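Local coordinates for protein type II restriction enzyme MUNI (Mycoplasma, PDB 1D02) that recognises the double-stranded DNA sequence 5'-CAATTG-3' as a homodimer and cuts it after the first C, leaving 5'-phosphate ends, at residues F96-E107 with W149-P160. The protein carries 1 engineered substitution. Residues are numbered along the deposited sequence; the frame is centred on the assembly and turned at random.
With nucleotides of chain A.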
ATOM      1  N   PHE D  96     -10.779  11.404  -4.091  1.00  7.69           N
ATOM      2  CA  PHE D  96      -9.436  11.821  -3.692  1.00  8.38           C
ATOM      3  C   PHE D  96      -8.412  11.160  -4.594  1.00  8.00           C
ATOM      4  O   PHE D  96      -8.603  10.024  -5.024  1.00  8.59           O
ATOM      5  CB  PHE D  96      -9.215  11.465  -2.215  1.00  7.69           C
ATOM      6  CG  PHE D  96     -10.049  12.289  -1.287  1.00  7.69           C
ATOM      7  CD1 PHE D  96     -11.231  11.782  -0.740  1.00  8.49           C
ATOM      8  CD2 PHE D  96      -9.695  13.604  -1.019  1.00  7.69           C
ATOM      9  CE1 PHE D  96     -12.046  12.601   0.063  1.00  7.69           C
ATOM     10  CE2 PHE D  96     -10.490  14.416  -0.223  1.00  7.94           C
ATOM     11  CZ  PHE D  96     -11.670  13.914   0.319  1.00  7.69           C
ATOM     12  N   GLY D  97      -7.335  11.877  -4.910  1.00  7.69           N
ATOM     13  CA  GLY D  97      -6.377  11.292  -5.820  1.00  8.06           C
ATOM     14  C   GLY D  97      -4.917  11.379  -5.461  1.00  7.88           C
ATOM     15  O   GLY D  97      -4.525  12.145  -4.584  1.00  8.28           O
ATOM     16  N   GLU D  98      -4.111  10.581  -6.155  1.00  7.69           N
ATOM     17  CA  GLU D  98      -2.668  10.581  -5.949  1.00  8.38           C
ATOM     18  C   GLU D  98      -2.013  10.619  -7.321  1.00  8.38           C
ATOM     19  O   GLU D  98      -2.628  10.261  -8.331  1.00  7.69           O
ATOM     20  CB  GLU D  98      -2.201   9.315  -5.214  1.00 10.17           C
ATOM     21  CG  GLU D  98      -2.710   9.144  -3.791  1.00 13.59           C
ATOM     22  CD  GLU D  98      -2.449  10.355  -2.895  1.00 17.61           C
ATOM     23  OE1 GLU D  98      -1.498  11.135  -3.161  1.00 20.29           O
ATOM     24  OE2 GLU D  98      -3.204  10.540  -1.909  1.00 16.65           O
ATOM     25  N   ILE D  99      -0.750  11.034  -7.351  1.00  8.57           N
ATOM     26  CA  ILE D  99      -0.001  11.102  -8.590  1.00  9.23           C
ATOM     27  C   ILE D  99       1.334  10.444  -8.267  1.00  9.98           C
ATOM     28  O   ILE D  99       2.071  10.927  -7.396  1.00 12.30           O
ATOM     29  CB  ILE D  99       0.228  12.566  -9.032  1.00  8.35           C
ATOM     30  CG1 ILE D  99      -1.128  13.231  -9.376  1.00  8.66           C
ATOM     31  CG2 ILE D  99       1.143  12.602 -10.255  1.00  9.03           C
ATOM     32  CD1 ILE D  99      -1.008  14.661  -9.811  1.00 10.62           C
ATOM     33  N   LYS D 100       1.645   9.352  -8.955  1.00  8.74           N
ATOM     34  CA  LYS D 100       2.896   8.647  -8.702  1.00  9.05           C
ATOM     35  C   LYS D 100       3.751   8.703  -9.956  1.00  9.27           C
ATOM     36  O   LYS D 100       3.415   8.103 -10.970  1.00  7.87           O
ATOM     37  CB  LYS D 100       2.592   7.196  -8.292  1.00 11.34           C
ATOM     38  CG  LYS D 100       2.112   7.092  -6.840  1.00 13.94           C
ATOM     39  CD  LYS D 100       3.261   7.467  -5.888  1.00 16.27           C
ATOM     40  CE  LYS D 100       2.794   7.830  -4.477  1.00 22.23           C
ATOM     41  NZ  LYS D 100       2.027   9.106  -4.452  1.00 21.45           N
ATOM     42  N   ARG D 101       4.838   9.466  -9.901  1.00  9.32           N
ATOM     43  CA  ARG D 101       5.735   9.603 -11.056  1.00 10.35           C
ATOM     44  C   ARG D 101       6.938   8.732 -10.788  1.00  9.30           C
ATOM     45  O   ARG D 101       7.476   8.754  -9.681  1.00  7.69           O
ATOM     46  CB  ARG D 101       6.219  11.053 -11.198  1.00 14.62           C
ATOM     47  CG  ARG D 101       5.105  12.083 -11.114  1.00 21.34           C
ATOM     48  CD  ARG D 101       5.607  13.534 -11.273  1.00 28.22           C
ATOM     49  NE  ARG D 101       4.554  14.514 -10.958  1.00 32.94           N
ATOM     50  CZ  ARG D 101       4.185  14.858  -9.719  1.00 35.93           C
ATOM     51  NH1 ARG D 101       4.787  14.312  -8.665  1.00 36.05           N
ATOM     52  NH2 ARG D 101       3.199  15.735  -9.529  1.00 36.73           N
ATOM     53  N   GLN D 102       7.370   7.970 -11.782  1.00  7.69           N
ATOM     54  CA  GLN D 102       8.547   7.107 -11.561  1.00  7.69           C
ATOM     55  C   GLN D 102       9.172   6.673 -12.873  1.00  8.70           C
ATOM     56  O   GLN D 102       8.486   6.586 -13.907  1.00  7.69           O
ATOM     57  CB  GLN D 102       8.135   5.865 -10.758  1.00  7.69           C
ATOM     58  CG  GLN D 102       9.297   5.016 -10.195  1.00  7.69           C
ATOM     59  CD  GLN D 102       8.807   4.072  -9.099  1.00  8.77           C
ATOM     60  OE1 GLN D 102       8.895   2.826  -9.210  1.00  9.60           O
ATOM     61  NE2 GLN D 102       8.273   4.657  -8.039  1.00  7.69           N
ATOM     62  N   ASP D 103      10.479   6.428 -12.834  1.00  7.69           N
ATOM     63  CA  ASP D 103      11.184   5.958 -14.020  1.00  7.74           C
ATOM     64  C   ASP D 103      10.792   4.517 -14.318  1.00  7.79           C
ATOM     65  O   ASP D 103       9.972   3.925 -13.608  1.00  7.69           O
ATOM     66  CB  ASP D 103      12.700   6.076 -13.828  1.00  7.71           C
ATOM     67  CG  ASP D 103      13.168   7.524 -13.775  1.00  9.46           C
ATOM     68  OD1 ASP D 103      12.524   8.383 -14.418  1.00  7.84           O
ATOM     69  OD2 ASP D 103      14.184   7.800 -13.097  1.00  9.09           O
ATOM     70  N   GLY D 104      11.359   3.956 -15.385  1.00  7.69           N
ATOM     71  CA  GLY D 104      11.022   2.597 -15.746  1.00  7.69           C
ATOM     72  C   GLY D 104      11.883   2.030 -16.860  1.00  8.33           C
ATOM     73  O   GLY D 104      12.634   2.731 -17.525  1.00  8.05           O
ATOM     74  N   TRP D 105      11.776   0.726 -17.046  1.00  7.72           N
ATOM     75  CA  TRP D 105      12.506   0.042 -18.103  1.00  8.70           C
ATOM     76  C   TRP D 105      11.737   0.242 -19.410  1.00  8.40           C
ATOM     77  O   TRP D 105      10.647  -0.316 -19.601  1.00  7.83           O
ATOM     78  CB  TRP D 105      12.606  -1.440 -17.719  1.00  8.47           C
ATOM     79  CG  TRP D 105      13.080  -2.372 -18.773  1.00  7.72           C
ATOM     80  CD1 TRP D 105      14.016  -2.131 -19.742  1.00  7.69           C
ATOM     81  CD2 TRP D 105      12.717  -3.742 -18.890  1.00  8.59           C
ATOM     82  NE1 TRP D 105      14.259  -3.289 -20.455  1.00  7.99           N
ATOM     83  CE2 TRP D 105      13.473  -4.291 -19.949  1.00  8.77           C
ATOM     84  CE3 TRP D 105      11.824  -4.570 -18.194  1.00 10.14           C
ATOM     85  CZ2 TRP D 105      13.361  -5.630 -20.331  1.00 10.19           C
ATOM     86  CZ3 TRP D 105      11.715  -5.907 -18.575  1.00 12.71           C
ATOM     87  CH2 TRP D 105      12.478  -6.419 -19.634  1.00 10.61           C
ATOM     88  N   VAL D 106      12.289   1.074 -20.290  1.00  7.69           N
ATOM     89  CA  VAL D 106      11.668   1.338 -21.587  1.00  8.54           C
ATOM     90  C   VAL D 106      12.783   1.297 -22.629  1.00 10.39           C
ATOM     91  O   VAL D 106      13.917   0.906 -22.314  1.00 10.16           O
ATOM     92  CB  VAL D 106      10.926   2.725 -21.616  1.00  8.38           C
ATOM     93  CG1 VAL D 106       9.765   2.692 -20.648  1.00  8.25           C
ATOM     94  CG2 VAL D 106      11.882   3.886 -21.258  1.00  7.69           C
ATOM     95  N   GLU D 107      12.471   1.690 -23.861  1.00 11.73           N
ATOM     96  CA  GLU D 107      13.466   1.684 -24.934  1.00 12.26           C
ATOM     97  C   GLU D 107      14.730   2.463 -24.580  1.00 11.56           C
ATOM     98  O   GLU D 107      14.664   3.574 -24.025  1.00 12.17           O
ATOM     99  CB  GLU D 107      12.859   2.290 -26.228  1.00 13.26           C
ATOM    100  CG  GLU D 107      11.682   1.515 -26.811  1.00 13.98           C
ATOM    101  CD  GLU D 107      10.336   2.000 -26.286  1.00 15.44           C
ATOM    102  OE1 GLU D 107      10.322   2.713 -25.256  1.00 14.97           O
ATOM    103  OE2 GLU D 107       9.296   1.666 -26.901  1.00 15.33           O
ATOM    104  N   TRP D 149      -8.258   7.548  -6.690  1.00  7.69           N
ATOM    105  CA  TRP D 149      -7.797   7.370  -8.060  1.00  7.69           C
ATOM    106  C   TRP D 149      -6.317   7.705  -8.087  1.00  7.69           C
ATOM    107  O   TRP D 149      -5.928   8.822  -7.751  1.00  7.69           O
ATOM    108  CB  TRP D 149      -8.578   8.312  -8.982  1.00  7.69           C
ATOM    109  CG  TRP D 149      -8.216   8.207 -10.436  1.00  8.03           C
ATOM    110  CD1 TRP D 149      -7.797   7.092 -11.102  1.00  7.69           C
ATOM    111  CD2 TRP D 149      -8.342   9.243 -11.414  1.00  7.69           C
ATOM    112  NE1 TRP D 149      -7.655   7.371 -12.449  1.00  8.18           N
ATOM    113  CE2 TRP D 149      -7.984   8.685 -12.664  1.00  7.69           C
ATOM    114  CE3 TRP D 149      -8.730  10.592 -11.360  1.00  7.69           C
ATOM    115  CZ2 TRP D 149      -8.000   9.425 -13.858  1.00  7.69           C
ATOM    116  CZ3 TRP D 149      -8.747  11.334 -12.549  1.00  8.15           C
ATOM    117  CH2 TRP D 149      -8.382  10.742 -13.778  1.00  7.69           C
ATOM    118  N   VAL D 150      -5.500   6.731  -8.484  1.00  7.69           N
ATOM    119  CA  VAL D 150      -4.055   6.932  -8.542  1.00  7.69           C
ATOM    120  C   VAL D 150      -3.664   7.107 -10.014  1.00  7.69           C
ATOM    121  O   VAL D 150      -3.966   6.259 -10.854  1.00  7.69           O
ATOM    122  CB  VAL D 150      -3.282   5.722  -7.943  1.00  7.69           C
ATOM    123  CG1 VAL D 150      -1.782   5.932  -8.106  1.00  7.69           C
ATOM    124  CG2 VAL D 150      -3.617   5.543  -6.433  1.00  7.69           C
ATOM    125  N   VAL D 151      -3.052   8.248 -10.318  1.00  7.69           N
ATOM    126  CA  VAL D 151      -2.582   8.516 -11.678  1.00  7.69           C
ATOM    127  C   VAL D 151      -1.068   8.336 -11.703  1.00  7.77           C
ATOM    128  O   VAL D 151      -0.346   8.995 -10.932  1.00  7.69           O
ATOM    129  CB  VAL D 151      -2.941   9.945 -12.116  1.00  7.69           C
ATOM    130  CG1 VAL D 151      -2.361  10.223 -13.505  1.00  7.69           C
ATOM    131  CG2 VAL D 151      -4.478  10.106 -12.126  1.00  7.69           C
ATOM    132  N   PHE D 152      -0.596   7.422 -12.550  1.00  7.69           N
ATOM    133  CA  PHE D 152       0.840   7.154 -12.692  1.00  7.74           C
ATOM    134  C   PHE D 152       1.349   7.964 -13.879  1.00  8.68           C
ATOM    135  O   PHE D 152       0.617   8.167 -14.857  1.00  7.69           O
ATOM    136  CB  PHE D 152       1.105   5.664 -12.933  1.00  7.69           C
ATOM    137  CG  PHE D 152       0.754   4.778 -11.756  1.00  7.69           C
ATOM    138  CD1 PHE D 152      -0.490   4.145 -11.684  1.00  8.04           C
ATOM    139  CD2 PHE D 152       1.657   4.589 -10.721  1.00  7.69           C
ATOM    140  CE1 PHE D 152      -0.835   3.334 -10.591  1.00  7.69           C
ATOM    141  CE2 PHE D 152       1.329   3.781  -9.620  1.00  7.69           C
ATOM    142  CZ  PHE D 152       0.080   3.151  -9.550  1.00  7.70           C
ATOM    143  N   GLU D 153       2.603   8.398 -13.790  1.00  7.69           N
ATOM    144  CA  GLU D 153       3.236   9.231 -14.823  1.00  7.69           C
ATOM    145  C   GLU D 153       4.694   8.816 -14.905  1.00  7.69           C
ATOM    146  O   GLU D 153       5.215   8.230 -13.958  1.00  7.69           O
ATOM    147  CB  GLU D 153       3.194  10.712 -14.416  1.00  7.87           C
ATOM    148  CG  GLU D 153       1.785  11.312 -14.351  1.00  7.93           C
ATOM    149  CD  GLU D 153       1.750  12.777 -13.880  1.00  9.95           C
ATOM    150  OE1 GLU D 153       2.805  13.363 -13.561  1.00  9.58           O
ATOM    151  OE2 GLU D 153       0.629  13.337 -13.807  1.00  8.60           O
ATOM    152  N   GLY D 154       5.349   9.146 -16.017  1.00  7.69           N
ATOM    153  CA  GLY D 154       6.761   8.800 -16.167  1.00  7.69           C
ATOM    154  C   GLY D 154       6.966   7.498 -16.925  1.00  8.38           C
ATOM    155  O   GLY D 154       6.010   6.843 -17.359  1.00  7.69           O
ATOM    156  N   ASP D 155       8.220   7.092 -17.082  1.00  7.74           N
ATOM    157  CA  ASP D 155       8.482   5.854 -17.817  1.00  7.69           C
ATOM    158  C   ASP D 155       7.864   4.604 -17.174  1.00  7.69           C
ATOM    159  O   ASP D 155       7.681   3.580 -17.844  1.00  7.69           O
ATOM    160  CB  ASP D 155       9.998   5.697 -18.021  1.00  7.69           C
ATOM    161  CG  ASP D 155      10.527   6.625 -19.093  1.00  9.30           C
ATOM    162  OD1 ASP D 155      11.744   6.894 -19.122  1.00  9.06           O
ATOM    163  OD2 ASP D 155       9.723   7.081 -19.922  1.00  8.88           O
ATOM    164  N   ILE D 156       7.514   4.667 -15.888  1.00  7.69           N
ATOM    165  CA  ILE D 156       6.893   3.498 -15.262  1.00  7.69           C
ATOM    166  C   ILE D 156       5.641   3.095 -16.035  1.00  7.69           C
ATOM    167  O   ILE D 156       5.317   1.907 -16.126  1.00  8.41           O
ATOM    168  CB  ILE D 156       6.524   3.777 -13.768  1.00  8.25           C
ATOM    169  CG1 ILE D 156       5.913   2.533 -13.117  1.00  7.69           C
ATOM    170  CG2 ILE D 156       5.571   4.967 -13.670  1.00  7.69           C
ATOM    171  CD1 ILE D 156       5.659   2.703 -11.581  1.00  7.69           C
ATOM    172  N   THR D 157       4.968   4.068 -16.644  1.00  7.69           N
ATOM    173  CA  THR D 157       3.723   3.786 -17.369  1.00  7.69           C
ATOM    174  C   THR D 157       3.894   2.965 -18.630  1.00  7.78           C
ATOM    175  O   THR D 157       2.906   2.527 -19.220  1.00  7.69           O
ATOM    176  CB  THR D 157       2.991   5.075 -17.781  1.00  8.11           C
ATOM    177  OG1 THR D 157       3.829   5.827 -18.662  1.00  7.69           O
ATOM    178  CG2 THR D 157       2.663   5.923 -16.568  1.00  7.69           C
ATOM    179  N   ARG D 158       5.139   2.757 -19.056  1.00  8.02           N
ATOM    180  CA  ARG D 158       5.375   1.963 -20.263  1.00  7.69           C
ATOM    181  C   ARG D 158       6.310   0.789 -19.977  1.00  8.50           C
ATOM    182  O   ARG D 158       6.724   0.082 -20.881  1.00  9.13           O
ATOM    183  CB  ARG D 158       5.978   2.861 -21.357  1.00  8.44           C
ATOM    184  CG  ARG D 158       5.019   3.990 -21.830  1.00  8.36           C
ATOM    185  CD  ARG D 158       5.555   4.742 -23.059  1.00  7.69           C
ATOM    186  NE  ARG D 158       5.718   3.846 -24.199  1.00 10.32           N
ATOM    187  CZ  ARG D 158       6.898   3.406 -24.637  1.00  9.32           C
ATOM    188  NH1 ARG D 158       8.025   3.791 -24.035  1.00  8.48           N
ATOM    189  NH2 ARG D 158       6.953   2.557 -25.664  1.00  9.31           N
ATOM    190  N   ASP D 159       6.638   0.592 -18.710  1.00  7.69           N
ATOM    191  CA  ASP D 159       7.542  -0.491 -18.288  1.00  7.99           C
ATOM    192  C   ASP D 159       6.702  -1.779 -18.291  1.00  8.06           C
ATOM    193  O   ASP D 159       5.679  -1.860 -17.624  1.00  7.69           O
ATOM    194  CB  ASP D 159       8.048  -0.137 -16.886  1.00  7.69           C
ATOM    195  CG  ASP D 159       8.925  -1.214 -16.263  1.00  7.69           C
ATOM    196  OD1 ASP D 159       8.510  -2.397 -16.263  1.00  7.69           O
ATOM    197  OD2 ASP D 159      10.021  -0.847 -15.755  1.00  7.69           O
ATOM    198  N   PRO D 160       7.129  -2.801 -19.045  1.00  7.69           N
ATOM    199  CA  PRO D 160       6.409  -4.068 -19.147  1.00  9.89           C
ATOM    200  C   PRO D 160       6.145  -4.829 -17.855  1.00  9.04           C
ATOM    201  O   PRO D 160       5.117  -5.509 -17.719  1.00  9.47           O
ATOM    202  CB  PRO D 160       7.254  -4.853 -20.152  1.00  8.59           C
ATOM    203  CG  PRO D 160       8.609  -4.385 -19.856  1.00 10.11           C
ATOM    204  CD  PRO D 160       8.421  -2.882 -19.745  1.00  7.69           C
TER
ATOM    205  P    DT A   6      12.175   8.299  -9.747  1.00  7.69           P
ATOM    206  OP1  DT A   6      11.739   9.609 -10.284  1.00  7.91           O
ATOM    207  OP2  DT A   6      11.899   7.053 -10.506  1.00  7.69           O
ATOM    208  O5'  DT A   6      13.729   8.360  -9.444  1.00  8.27           O
ATOM    209  C5'  DT A   6      14.278   9.563  -8.952  1.00  8.15           C
ATOM    210  C4'  DT A   6      15.211   9.278  -7.804  1.00  8.89           C
ATOM    211  O4'  DT A   6      14.462   8.812  -6.656  1.00  7.69           O
ATOM    212  C3'  DT A   6      16.225   8.180  -8.107  1.00  8.35           C
ATOM    213  O3'  DT A   6      17.439   8.762  -8.552  1.00  8.99           O
ATOM    214  C2'  DT A   6      16.421   7.477  -6.768  1.00  9.04           C
ATOM    215  C1'  DT A   6      15.270   7.929  -5.874  1.00  9.75           C
ATOM    216  N1   DT A   6      14.437   6.772  -5.527  1.00  8.89           N
ATOM    217  C2   DT A   6      14.534   6.208  -4.271  1.00  7.69           C
ATOM    218  O2   DT A   6      15.272   6.648  -3.403  1.00  7.87           O
ATOM    219  N3   DT A   6      13.734   5.113  -4.067  1.00  7.91           N
ATOM    220  C4   DT A   6      12.862   4.542  -4.977  1.00  7.69           C
ATOM    221  O4   DT A   6      12.208   3.544  -4.663  1.00  7.86           O
ATOM    222  C5   DT A   6      12.805   5.201  -6.268  1.00  8.62           C
ATOM    223  C7   DT A   6      11.892   4.663  -7.316  1.00  7.69           C
ATOM    224  C6   DT A   6      13.580   6.268  -6.472  1.00  8.48           C
ATOM    225  P    DA A   5       8.417  13.096  -7.699  1.00 15.01           P
ATOM    226  OP1  DA A   5       9.273  14.103  -8.368  1.00 13.59           O
ATOM    227  OP2  DA A   5       7.101  12.764  -8.265  1.00 11.96           O
ATOM    228  O5'  DA A   5       9.153  11.683  -7.516  1.00 13.11           O
ATOM    229  C5'  DA A   5      10.542  11.556  -7.660  1.00 13.28           C
ATOM    230  C4'  DA A   5      11.008  10.189  -7.211  1.00 10.81           C
ATOM    231  O4'  DA A   5      10.802  10.034  -5.792  1.00  9.00           O
ATOM    232  C3'  DA A   5      10.447   8.918  -7.871  1.00  9.26           C
ATOM    233  O3'  DA A   5      11.546   8.106  -8.290  1.00  9.19           O
ATOM    234  C2'  DA A   5       9.811   8.169  -6.702  1.00  8.01           C
ATOM    235  C1'  DA A   5      10.678   8.655  -5.549  1.00  7.99           C
ATOM    236  N9   DA A   5      10.160   8.478  -4.194  1.00  7.92           N
ATOM    237  C8   DA A   5       8.852   8.516  -3.774  1.00  7.78           C
ATOM    238  N7   DA A   5       8.708   8.323  -2.489  1.00  7.69           N
ATOM    239  C5   DA A   5       9.997   8.138  -2.026  1.00  7.69           C
ATOM    240  C6   DA A   5      10.519   7.880  -0.734  1.00  7.69           C
ATOM    241  N6   DA A   5       9.765   7.763   0.365  1.00  7.69           N
ATOM    242  N1   DA A   5      11.859   7.735  -0.613  1.00  7.69           N
ATOM    243  C2   DA A   5      12.608   7.843  -1.716  1.00  7.80           C
ATOM    244  N3   DA A   5      12.234   8.084  -2.976  1.00  7.69           N
ATOM    245  C4   DA A   5      10.904   8.228  -3.063  1.00  8.13           C
ATOM    246  P    DA A   4       3.718  12.217  -3.069  1.00  8.01           P
ATOM    247  OP1  DA A   4       2.901  12.568  -4.258  1.00  8.35           O
ATOM    248  OP2  DA A   4       3.733  10.817  -2.567  1.00  7.69           O
ATOM    249  O5'  DA A   4       5.218  12.645  -3.385  1.00  7.69           O
ATOM    250  C5'  DA A   4       5.531  13.977  -3.766  1.00  8.76           C
ATOM    251  C4'  DA A   4       6.969  14.054  -4.227  1.00  8.19           C
ATOM    252  O4'  DA A   4       7.873  13.841  -3.120  1.00  8.36           O
ATOM    253  C3'  DA A   4       7.357  13.030  -5.284  1.00  8.06           C
ATOM    254  O3'  DA A   4       8.256  13.663  -6.200  1.00  9.84           O
ATOM    255  C2'  DA A   4       8.028  11.922  -4.477  1.00  9.60           C
ATOM    256  C1'  DA A   4       8.684  12.689  -3.337  1.00  8.88           C
ATOM    257  N9   DA A   4       8.781  11.991  -2.050  1.00  8.62           N
ATOM    258  C8   DA A   4       7.760  11.430  -1.318  1.00  8.09           C
ATOM    259  N7   DA A   4       8.134  10.984  -0.143  1.00  7.69           N
ATOM    260  C5   DA A   4       9.496  11.244  -0.103  1.00  9.42           C
ATOM    261  C6   DA A   4      10.467  11.051   0.902  1.00  7.78           C
ATOM    262  N6   DA A   4      10.200  10.526   2.098  1.00  7.69           N
ATOM    263  N1   DA A   4      11.735  11.446   0.636  1.00 10.09           N
ATOM    264  C2   DA A   4      11.997  11.989  -0.560  1.00  7.69           C
ATOM    265  N3   DA A   4      11.174  12.227  -1.579  1.00  9.57           N
ATOM    266  C4   DA A   4       9.918  11.834  -1.281  1.00  7.81           C
TER
HETATM  267  O   HOH W   1      10.289   8.799 -16.167  1.00  9.48           O
HETATM  268  O   HOH W   2      13.217   5.406 -17.202  1.00 10.28           O
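Strands 93-101 and 148-153 run parallel in the central mixed sheet of this PD-(D/E)XK-type endonuclease. The end of strand 93-101 and the loop after it meet the DNA phosphates, with strand 148-153 alongside. Glu98 and Lys100 probably match the (D/E)XK part of the motif. Glu98 O accepts from Val151 N at 2.9 Å. Arg101 and Glu153 lie side by side on the sheet face that also carries Ile99. Arg101 NE meets Glu153 OE1 in a 3.3 Å salt bridge, with guanidinium and carboxylate planes 72° apart. Ile99 CG2 lies over one face of that guanidinium, toward its rim. On DNA chain A, Arg101 NH1 reaches DA5 OP2 at 2.8 Å, Lys100 NZ bonds DA4 OP2, and Asp103 N, past the strand, holds DT6 OP2 at 2.8 Å. With CG anti to the backbone N (chi1 176°), Asp159 reaches the Trp105 backbone: OD2 accepts from Trp105 N at 2.7 Å, from above the carboxylate plane, while OD1 caps helix 160-170. Trp105 CE3 packs on Pro160 CG, and Phe67 of the second subunit meets the indole edge-to-face. Arg158 NH1 and NH2 grip Glu107 OE1 and OE2 end-on, nearly coplanar, each Glu107 oxygen accepting through its syn lone pair, both bonds 2.8 Å.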